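Local coordinates for glutaconate coenzyme a-transferase (Acidaminococcus fermentans, PDB 1POI), which transfers the coenzyme A moiety from acetyl-CoA to (R)-2-hydroxyglutarate and related acids such as glutaconate, a step of glutamate degradation by the hydroxyglutarate pathway, at residues V174-D185 and Y206-D217; K2-Y13 and G231-L239. All coordinates share one frame; numbering follows the deposited sequence.

Interaction 1 (V174-D185 and Y206-D217)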
loop_
_atom_site.group_PDB
_atom_site.type_symbol
_atom_site.label_atom_id
_atom_site.label_comp_id
_atom_site.label_asym_id
_atom_site.label_seq_id
_atom_site.Cartn_x
_atom_site.Cartn_y
_atom_site.Cartn_z
ATOM N N VAL A 174 10.950 12.868 31.492
ATOM C CA VAL A 174 11.263 11.902 30.421
ATOM C C VAL A 174 10.012 11.115 29.993
ATOM O O VAL A 174 9.153 10.738 30.821
ATOM C CB VAL A 174 12.297 10.836 30.842
ATOM C CG1 VAL A 174 13.048 10.324 29.631
ATOM C CG2 VAL A 174 13.244 11.370 31.861
ATOM N N ALA A 175 9.924 10.869 28.696
ATOM C CA ALA A 175 8.835 10.095 28.131
ATOM C C ALA A 175 9.501 8.937 27.401
ATOM O O ALA A 175 10.490 9.147 26.660
ATOM C CB ALA A 175 8.060 10.917 27.175
ATOM N N ILE A 176 9.035 7.713 27.671
ATOM C CA ILE A 176 9.595 6.532 27.003
ATOM C C ILE A 176 8.468 5.799 26.300
ATOM O O ILE A 176 7.474 5.423 26.942
ATOM C CB ILE A 176 10.324 5.595 27.991
ATOM C CG1 ILE A 176 11.488 6.360 28.658
ATOM C CG2 ILE A 176 10.873 4.382 27.247
ATOM C CD1 ILE A 176 11.966 5.796 29.965
ATOM N N ILE A 177 8.586 5.682 24.972
ATOM C CA ILE A 177 7.580 5.004 24.142
ATOM C C ILE A 177 8.190 4.006 23.122
ATOM O O ILE A 177 9.343 4.159 22.673
ATOM C CB ILE A 177 6.662 6.031 23.378
ATOM C CG1 ILE A 177 7.421 6.694 22.233
ATOM C CG2 ILE A 177 6.094 7.076 24.323
ATOM C CD1 ILE A 177 6.628 7.804 21.584
ATOM N N HIS A 178 7.416 2.988 22.750
ATOM C CA HIS A 178 7.902 1.998 21.796
ATOM C C HIS A 178 7.142 2.072 20.465
ATOM O O HIS A 178 5.921 1.988 20.438
ATOM C CB HIS A 178 7.784 0.592 22.388
ATOM C CG HIS A 178 8.435 -0.450 21.545
ATOM N ND1 HIS A 178 9.801 -0.537 21.412
ATOM C CD2 HIS A 178 7.917 -1.335 20.668
ATOM C CE1 HIS A 178 10.099 -1.417 20.476
ATOM N NE2 HIS A 178 8.971 -1.915 20.008
ATOM N N ALA A 179 7.853 2.183 19.358
ATOM C CA ALA A 179 7.185 2.297 18.077
ATOM C C ALA A 179 7.738 1.313 17.054
ATOM O O ALA A 179 8.822 0.755 17.253
ATOM C CB ALA A 179 7.336 3.704 17.581
ATOM N N GLN A 180 7.027 1.133 15.939
ATOM C CA GLN A 180 7.465 0.191 14.913
ATOM C C GLN A 180 8.585 0.682 14.027
ATOM O O GLN A 180 9.417 -0.113 13.596
ATOM C CB GLN A 180 6.303 -0.298 14.060
ATOM C CG GLN A 180 5.292 -1.114 14.828
ATOM C CD GLN A 180 4.321 -0.233 15.543
ATOM O OE1 GLN A 180 4.511 0.976 15.608
ATOM N NE2 GLN A 180 3.238 -0.800 16.016
ATOM N N GLN A 181 8.619 1.975 13.738
ATOM C CA GLN A 181 9.692 2.524 12.893
ATOM C C GLN A 181 10.052 3.950 13.319
ATOM O O GLN A 181 9.186 4.711 13.800
ATOM C CB GLN A 181 9.273 2.553 11.417
ATOM C CG GLN A 181 8.751 1.251 10.847
ATOM C CD GLN A 181 8.098 1.459 9.508
ATOM O OE1 GLN A 181 6.991 1.999 9.431
ATOM N NE2 GLN A 181 8.782 1.060 8.440
ATOM N N ALA A 182 11.314 4.306 13.121
ATOM C CA ALA A 182 11.814 5.627 13.467
ATOM C C ALA A 182 13.017 5.911 12.587
ATOM O O ALA A 182 13.596 4.989 12.009
ATOM C CB ALA A 182 12.197 5.685 14.928
ATOM N N SER A 183 13.313 7.187 12.387
ATOM C CA SER A 183 14.449 7.591 11.561
ATOM C C SER A 183 15.623 8.038 12.445
ATOM O O SER A 183 15.471 8.200 13.676
ATOM C CB SER A 183 14.031 8.744 10.643
ATOM O OG SER A 183 13.146 9.638 11.317
ATOM N N PRO A 184 16.816 8.216 11.854
ATOM C CA PRO A 184 17.916 8.652 12.707
ATOM C C PRO A 184 17.672 10.069 13.266
ATOM O O PRO A 184 18.282 10.459 14.246
ATOM C CB PRO A 184 19.104 8.617 11.758
ATOM C CG PRO A 184 18.759 7.487 10.871
ATOM C CD PRO A 184 17.329 7.780 10.550
ATOM N N ASP A 185 16.796 10.846 12.644
ATOM C CA ASP A 185 16.538 12.181 13.147
ATOM C C ASP A 185 15.411 12.235 14.141
ATOM O O ASP A 185 14.976 13.322 14.519
ATOM C CB ASP A 185 16.298 13.191 12.020
ATOM C CG ASP A 185 14.968 12.994 11.286
ATOM O OD1 ASP A 185 13.988 12.444 11.836
ATOM O OD2 ASP A 185 14.916 13.424 10.118
ATOM N N TYR A 206 12.493 15.509 27.850
ATOM C CA TYR A 206 13.355 14.566 27.131
ATOM C C TYR A 206 12.504 13.385 26.673
ATOM O O TYR A 206 11.656 12.909 27.446
ATOM C CB TYR A 206 14.471 14.043 28.036
ATOM C CG TYR A 206 15.473 15.094 28.417
ATOM C CD1 TYR A 206 16.424 15.533 27.500
ATOM C CD2 TYR A 206 15.432 15.699 29.681
ATOM C CE1 TYR A 206 17.305 16.556 27.821
ATOM C CE2 TYR A 206 16.306 16.719 30.017
ATOM C CZ TYR A 206 17.238 17.150 29.082
ATOM O OH TYR A 206 18.082 18.203 29.385
ATOM N N THR A 207 12.706 12.919 25.438
ATOM C CA THR A 207 11.944 11.772 24.930
ATOM C C THR A 207 12.815 10.667 24.364
ATOM O O THR A 207 13.694 10.921 23.522
ATOM C CB THR A 207 10.913 12.162 23.841
ATOM O OG1 THR A 207 9.887 12.974 24.420
ATOM C CG2 THR A 207 10.243 10.909 23.269
ATOM N N ILE A 208 12.586 9.449 24.840
ATOM C CA ILE A 208 13.338 8.294 24.339
ATOM C C ILE A 208 12.376 7.377 23.579
ATOM O O ILE A 208 11.288 7.013 24.096
ATOM C CB ILE A 208 14.040 7.493 25.471
ATOM C CG1 ILE A 208 14.939 8.429 26.296
ATOM C CG2 ILE A 208 14.919 6.380 24.855
ATOM C CD1 ILE A 208 15.247 7.928 27.673
ATOM N N VAL A 209 12.757 7.039 22.350
ATOM C CA VAL A 209 11.928 6.181 21.522
ATOM C C VAL A 209 12.605 4.838 21.182
ATOM O O VAL A 209 13.665 4.804 20.542
ATOM C CB VAL A 209 11.495 6.930 20.203
ATOM C CG1 VAL A 209 12.718 7.250 19.353
ATOM C CG2 VAL A 209 10.513 6.093 19.377
ATOM N N THR A 210 12.069 3.734 21.697
ATOM C CA THR A 210 12.636 2.424 21.325
ATOM C C THR A 210 11.798 1.994 20.113
ATOM O O THR A 210 10.558 2.153 20.128
ATOM C CB THR A 210 12.538 1.363 22.433
ATOM O OG1 THR A 210 11.216 1.349 22.969
ATOM C CG2 THR A 210 13.540 1.634 23.540
ATOM N N CYS A 211 12.455 1.505 19.063
ATOM C CA CYS A 211 11.754 1.107 17.861
ATOM C C CYS A 211 12.183 -0.260 17.283
ATOM O O CYS A 211 13.321 -0.686 17.431
ATOM C CB CYS A 211 11.958 2.192 16.836
ATOM S SG CYS A 211 13.621 2.240 16.275
ATOM N N GLU A 212 11.266 -0.933 16.595
ATOM C CA GLU A 212 11.515 -2.241 15.995
ATOM C C GLU A 212 12.493 -2.114 14.868
ATOM O O GLU A 212 13.249 -3.030 14.577
ATOM C CB GLU A 212 10.215 -2.806 15.451
ATOM C CG GLU A 212 9.150 -3.020 16.485
ATOM C CD GLU A 212 9.431 -4.228 17.344
ATOM O OE1 GLU A 212 10.257 -5.064 16.942
ATOM O OE2 GLU A 212 8.814 -4.357 18.416
ATOM N N GLU A 213 12.396 -1.022 14.137
ATOM C CA GLU A 213 13.324 -0.788 13.054
ATOM C C GLU A 213 13.552 0.684 12.815
ATOM O O GLU A 213 12.744 1.523 13.192
ATOM C CB GLU A 213 12.859 -1.463 11.781
ATOM C CG GLU A 213 11.418 -1.199 11.460
ATOM C CD GLU A 213 10.987 -1.898 10.199
ATOM O OE1 GLU A 213 11.871 -2.200 9.356
ATOM O OE2 GLU A 213 9.761 -2.135 10.072
ATOM N N ILE A 214 14.664 0.963 12.157
ATOM C CA ILE A 214 15.101 2.298 11.838
ATOM C C ILE A 214 15.200 2.397 10.323
ATOM O O ILE A 214 15.813 1.533 9.683
ATOM C CB ILE A 214 16.530 2.553 12.477
ATOM C CG1 ILE A 214 16.434 2.520 14.014
ATOM C CG2 ILE A 214 17.150 3.862 11.976
ATOM C CD1 ILE A 214 17.741 2.786 14.736
ATOM N N ILE A 215 14.571 3.420 9.746
ATOM C CA ILE A 215 14.646 3.650 8.298
ATOM C C ILE A 215 15.262 5.031 8.029
ATOM O O ILE A 215 15.220 5.925 8.895
ATOM C CB ILE A 215 13.266 3.543 7.592
ATOM C CG1 ILE A 215 12.152 4.113 8.464
ATOM C CG2 ILE A 215 12.962 2.090 7.231
ATOM C CD1 ILE A 215 10.858 4.285 7.713
ATOM N N SER A 216 15.843 5.204 6.845
ATOM C CA SER A 216 16.475 6.456 6.482
ATOM C C SER A 216 15.508 7.603 6.553
ATOM O O SER A 216 14.299 7.409 6.465
ATOM C CB SER A 216 17.048 6.384 5.074
ATOM O OG SER A 216 16.032 6.363 4.093
ATOM N N ASP A 217 16.042 8.812 6.660
ATOM C CA ASP A 217 15.203 9.997 6.735
ATOM C C ASP A 217 14.512 10.164 5.425
ATOM O O ASP A 217 13.322 10.447 5.409
ATOM C CB ASP A 217 16.013 11.250 7.037
ATOM C CG ASP A 217 16.608 11.239 8.419
ATOM O OD1 ASP A 217 15.893 10.918 9.403
ATOM O OD2 ASP A 217 17.807 11.562 8.500
#
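A chi1 of -172° turns the His178 imidazole away from its own backbone N and across to the neighbouring strand, where Thr210 holds OG1 between its own N and carbonyl carbon (chi1 48°) and Glu212 bends back at chi2. Both ring nitrogens are taken: ND1 lies 2.8 Å from Thr210 OG1, a hydrogen bond in which either may donate, and NE2 donates to Glu212 OE2 at 2.9 Å. The carboxylate, almost perpendicular to the ring, receives this bond from above its plane, while OE2 also meets Tyr253 OH and OE1 takes Tyr242 N. Were His178 replaced by an alanine, Thr210 OG1 and Glu212 OE2 would probably each lose a partner, with a gap left between them. Strands 174-179 and 206-211 are adjacent parallel strands in the Rossmann-like sheet of the CoA-transferase domain, joined by a beta-alpha-beta crossover through helix 197-203, presumably right-handed. Ile208 N to Ala175 O (2.8 Å) is the straightest of their backbone bonds, 172° at the hydrogen. Beside His178 and Thr210 on one face, Ile208 CD1 packs on Val174 CG1 at 3.8 Å. After turning at Gln180 and Glu212, the chains pair again in a separate small mixed sheet, Ile215 N bonding Ala182 O at 2.9 Å.

Interaction 2 (K2-Y13 and G231-L239)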
loop_
_atom_site.group_PDB
_atom_site.type_symbol
_atom_site.label_atom_id
_atom_site.label_comp_id
_atom_site.label_asym_id
_atom_site.label_seq_id
_atom_site.Cartn_x
_atom_site.Cartn_y
_atom_site.Cartn_z
ATOM N N LYS A 2 20.235 10.676 16.184
ATOM C CA LYS A 2 19.859 10.468 17.566
ATOM C C LYS A 2 19.909 8.987 17.909
ATOM O O LYS A 2 19.334 8.547 18.913
ATOM C CB LYS A 2 18.466 11.027 17.776
ATOM C CG LYS A 2 18.355 12.417 17.185
ATOM C CD LYS A 2 17.092 13.105 17.625
ATOM C CE LYS A 2 17.007 14.472 17.002
ATOM N NZ LYS A 2 15.713 15.087 17.342
ATOM N N VAL A 3 20.623 8.230 17.075
ATOM C CA VAL A 3 20.736 6.794 17.243
ATOM C C VAL A 3 21.780 6.481 18.282
ATOM O O VAL A 3 22.956 6.810 18.102
ATOM C CB VAL A 3 21.112 6.097 15.934
ATOM C CG1 VAL A 3 21.134 4.591 16.149
ATOM C CG2 VAL A 3 20.120 6.454 14.849
ATOM N N MET A 4 21.348 5.831 19.360
ATOM C CA MET A 4 22.245 5.478 20.440
ATOM C C MET A 4 21.773 4.213 21.153
ATOM O O MET A 4 20.582 3.904 21.151
ATOM C CB MET A 4 22.356 6.659 21.399
ATOM C CG MET A 4 21.187 6.869 22.319
ATOM S SD MET A 4 21.327 8.467 23.161
ATOM C CE MET A 4 23.125 8.610 23.399
ATOM N N THR A 5 22.708 3.476 21.745
ATOM C CA THR A 5 22.375 2.235 22.437
ATOM C C THR A 5 21.404 2.462 23.580
ATOM O O THR A 5 21.352 3.542 24.141
ATOM C CB THR A 5 23.628 1.518 22.971
ATOM O OG1 THR A 5 23.920 1.950 24.312
ATOM C CG2 THR A 5 24.824 1.795 22.063
ATOM N N LEU A 6 20.666 1.427 23.958
ATOM C CA LEU A 6 19.692 1.566 25.027
ATOM C C LEU A 6 20.357 1.823 26.371
ATOM O O LEU A 6 19.690 2.270 27.305
ATOM C CB LEU A 6 18.754 0.347 25.093
ATOM C CG LEU A 6 17.677 0.410 26.179
ATOM C CD1 LEU A 6 16.846 1.643 25.989
ATOM C CD2 LEU A 6 16.792 -0.810 26.189
ATOM N N LYS A 7 21.656 1.540 26.490
ATOM C CA LYS A 7 22.353 1.778 27.760
ATOM C C LYS A 7 22.717 3.246 27.845
ATOM O O LYS A 7 22.369 3.936 28.807
ATOM C CB LYS A 7 23.621 0.928 27.903
ATOM C CG LYS A 7 24.409 1.258 29.186
ATOM C CD LYS A 7 25.559 0.302 29.454
ATOM C CE LYS A 7 25.073 -1.072 29.932
ATOM N NZ LYS A 7 24.302 -1.065 31.222
ATOM N N ASP A 8 23.395 3.715 26.809
ATOM C CA ASP A 8 23.797 5.100 26.717
ATOM C C ASP A 8 22.598 6.049 26.849
ATOM O O ASP A 8 22.568 6.913 27.742
ATOM C CB ASP A 8 24.526 5.331 25.399
ATOM C CG ASP A 8 25.850 4.572 25.320
ATOM O OD1 ASP A 8 26.450 4.245 26.383
ATOM O OD2 ASP A 8 26.308 4.311 24.186
ATOM N N ALA A 9 21.574 5.824 26.033
ATOM C CA ALA A 9 20.380 6.658 26.040
ATOM C C ALA A 9 19.737 6.750 27.407
ATOM O O ALA A 9 19.509 7.830 27.922
ATOM C CB ALA A 9 19.383 6.149 25.019
ATOM N N ILE A 10 19.435 5.616 28.003
ATOM C CA ILE A 10 18.819 5.607 29.325
ATOM C C ILE A 10 19.632 6.362 30.393
ATOM O O ILE A 10 19.065 7.040 31.261
ATOM C CB ILE A 10 18.592 4.157 29.769
ATOM C CG1 ILE A 10 17.430 3.567 28.958
ATOM C CG2 ILE A 10 18.429 4.070 31.284
ATOM C CD1 ILE A 10 16.014 4.130 29.310
ATOM N N ALA A 11 20.954 6.209 30.333
ATOM C CA ALA A 11 21.866 6.841 31.281
ATOM C C ALA A 11 21.866 8.356 31.143
ATOM O O ALA A 11 21.895 9.085 32.135
ATOM C CB ALA A 11 23.257 6.318 31.070
ATOM N N LYS A 12 21.882 8.811 29.896
ATOM C CA LYS A 12 21.889 10.227 29.582
ATOM C C LYS A 12 20.570 10.939 29.865
ATOM O O LYS A 12 20.554 11.928 30.592
ATOM C CB LYS A 12 22.301 10.428 28.128
ATOM C CG LYS A 12 22.411 11.866 27.712
ATOM C CD LYS A 12 23.110 11.977 26.360
ATOM C CE LYS A 12 23.293 13.437 25.920
ATOM N NZ LYS A 12 24.116 13.545 24.669
ATOM N N TYR A 13 19.457 10.419 29.358
ATOM C CA TYR A 13 18.165 11.088 29.550
ATOM C C TYR A 13 17.304 10.670 30.731
ATOM O O TYR A 13 16.255 11.282 30.947
ATOM C CB TYR A 13 17.336 11.022 28.267
ATOM C CG TYR A 13 18.078 11.516 27.067
ATOM C CD1 TYR A 13 18.183 12.882 26.806
ATOM C CD2 TYR A 13 18.747 10.638 26.235
ATOM C CE1 TYR A 13 18.947 13.366 25.742
ATOM C CE2 TYR A 13 19.517 11.108 25.160
ATOM C CZ TYR A 13 19.609 12.474 24.928
ATOM O OH TYR A 13 20.370 12.956 23.882
ATOM N N GLY A 231 10.824 14.742 14.296
ATOM C CA GLY A 231 12.116 14.536 14.925
ATOM C C GLY A 231 12.413 15.427 16.119
ATOM O O GLY A 231 12.880 14.942 17.154
ATOM N N MET A 232 12.099 16.717 15.983
ATOM C CA MET A 232 12.308 17.736 17.024
ATOM C C MET A 232 11.946 17.306 18.444
ATOM O O MET A 232 12.676 17.615 19.385
ATOM C CB MET A 232 11.523 19.012 16.694
ATOM C CG MET A 232 11.923 19.676 15.384
ATOM S SD MET A 232 10.762 19.416 14.014
ATOM C CE MET A 232 9.281 20.290 14.696
ATOM N N CYS A 233 10.837 16.587 18.599
ATOM C CA CYS A 233 10.398 16.151 19.926
ATOM C C CYS A 233 11.111 14.927 20.464
ATOM O O CYS A 233 10.888 14.544 21.603
ATOM C CB CYS A 233 8.905 15.831 19.905
ATOM S SG CYS A 233 7.851 17.127 19.239
ATOM N N VAL A 234 11.984 14.339 19.662
ATOM C CA VAL A 234 12.671 13.112 20.023
ATOM C C VAL A 234 14.181 13.264 20.227
ATOM O O VAL A 234 14.892 13.739 19.331
ATOM C CB VAL A 234 12.384 12.062 18.918
ATOM C CG1 VAL A 234 13.273 10.842 19.058
ATOM C CG2 VAL A 234 10.911 11.691 18.938
ATOM N N ASP A 235 14.683 12.785 21.372
ATOM C CA ASP A 235 16.118 12.873 21.700
ATOM C C ASP A 235 16.959 11.632 21.478
ATOM O O ASP A 235 18.084 11.738 20.992
ATOM C CB ASP A 235 16.284 13.325 23.130
ATOM C CG ASP A 235 15.681 14.635 23.349
ATOM O OD1 ASP A 235 16.300 15.606 22.858
ATOM O OD2 ASP A 235 14.571 14.684 23.942
ATOM N N ALA A 236 16.449 10.480 21.916
ATOM C CA ALA A 236 17.160 9.194 21.748
ATOM C C ALA A 236 16.349 8.141 20.977
ATOM O O ALA A 236 15.215 7.821 21.362
ATOM C CB ALA A 236 17.558 8.619 23.113
ATOM N N VAL A 237 16.927 7.638 19.887
ATOM C CA VAL A 237 16.320 6.586 19.061
ATOM C C VAL A 237 17.134 5.323 19.297
ATOM O O VAL A 237 18.345 5.312 19.069
ATOM C CB VAL A 237 16.355 6.900 17.541
ATOM C CG1 VAL A 237 15.947 5.675 16.763
ATOM C CG2 VAL A 237 15.396 8.009 17.198
ATOM N N VAL A 238 16.472 4.267 19.757
ATOM C CA VAL A 238 17.145 2.994 20.038
ATOM C C VAL A 238 16.507 1.796 19.305
ATOM O O VAL A 238 15.306 1.546 19.431
ATOM C CB VAL A 238 17.125 2.685 21.573
ATOM C CG1 VAL A 238 17.959 1.466 21.872
ATOM C CG2 VAL A 238 17.602 3.883 22.380
ATOM N N LEU A 239 17.310 1.045 18.561
ATOM C CA LEU A 239 16.798 -0.133 17.840
ATOM C C LEU A 239 16.584 -1.271 18.832
ATOM O O LEU A 239 17.532 -1.756 19.416
ATOM C CB LEU A 239 17.786 -0.570 16.751
ATOM C CG LEU A 239 17.324 -1.643 15.750
ATOM C CD1 LEU A 239 15.921 -1.355 15.248
ATOM C CD2 LEU A 239 18.284 -1.732 14.559
#
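The Tyr13 ring is covered on one face by Asp235 CB, which sits toward the rim, 3.7 Å from CE1, in a CH-pi contact; Lys12 CG lies over the centre of the opposite face, and Met4 SD stands in plane at the edge. The Asp235 carboxylate is turned 24° from the ring plane, and its OD2 accepts from Thr207 N on the next strand. Ala236 CB is 3.8 Å from Tyr13 CE2 and also touches Met4 SD. From the helix, Ala9 CB reaches the same methyl at 3.6 Å, a close approach that two small side chains permit. Val238 continues this apolar face: with CG1 anti to its backbone N (chi1 -173°), that methyl rests 3.5 Å from Leu6 CB, and CG2 turns toward Ala9 CB. The N-terminal residues pair with the strand through a single bridge: Val237 N bonds Lys2 O at 2.8 Å, straight at the hydrogen though the donor stands above the Lys2 carbonyl plane, and Met4 N bonds Val237 O at 3.1 Å. The extended Lys2 chain runs along Asp235, bringing NZ to the carbonyl of Gly231 in a weak bond. Thr5 caps helix 6-13 by accepting from Asp8 N. The helix packs roughly antiparallel to strand 236-239 (153° between the short axes, 8.6 Å at closest approach), an outermost strand of the parallel sheet within this chain; Leu6 and Ile10 touch helix 32-40, and Tyr13 reaches Ile208 of strand 206-211.

Strand 206-211 is common ground: it pairs with 174-179 in interaction 1 and with 236-239, the strand of interaction 2, on its other side, where Val209 N lies 2.8 Å from Ala236 O in a probable hydrogen bond. The two contacts, with centres about 8 Å apart, meet again where Lys2 N approaches Pro184 O at 2.8 Å, probably hydrogen-bonded, and where Val174 CG2 packs on Tyr13 O. Interaction 2 joins the N-terminal residues to strand 236-239, at one end of the sheet within this chain, and Pro184 of interaction 1 adds a second tie. Ile214 packs on Met314, and Val3 on Thr315, of the second copy of this subunit. A bound copper ion lies about 11 Å from the side chains of both Val174 and Tyr13.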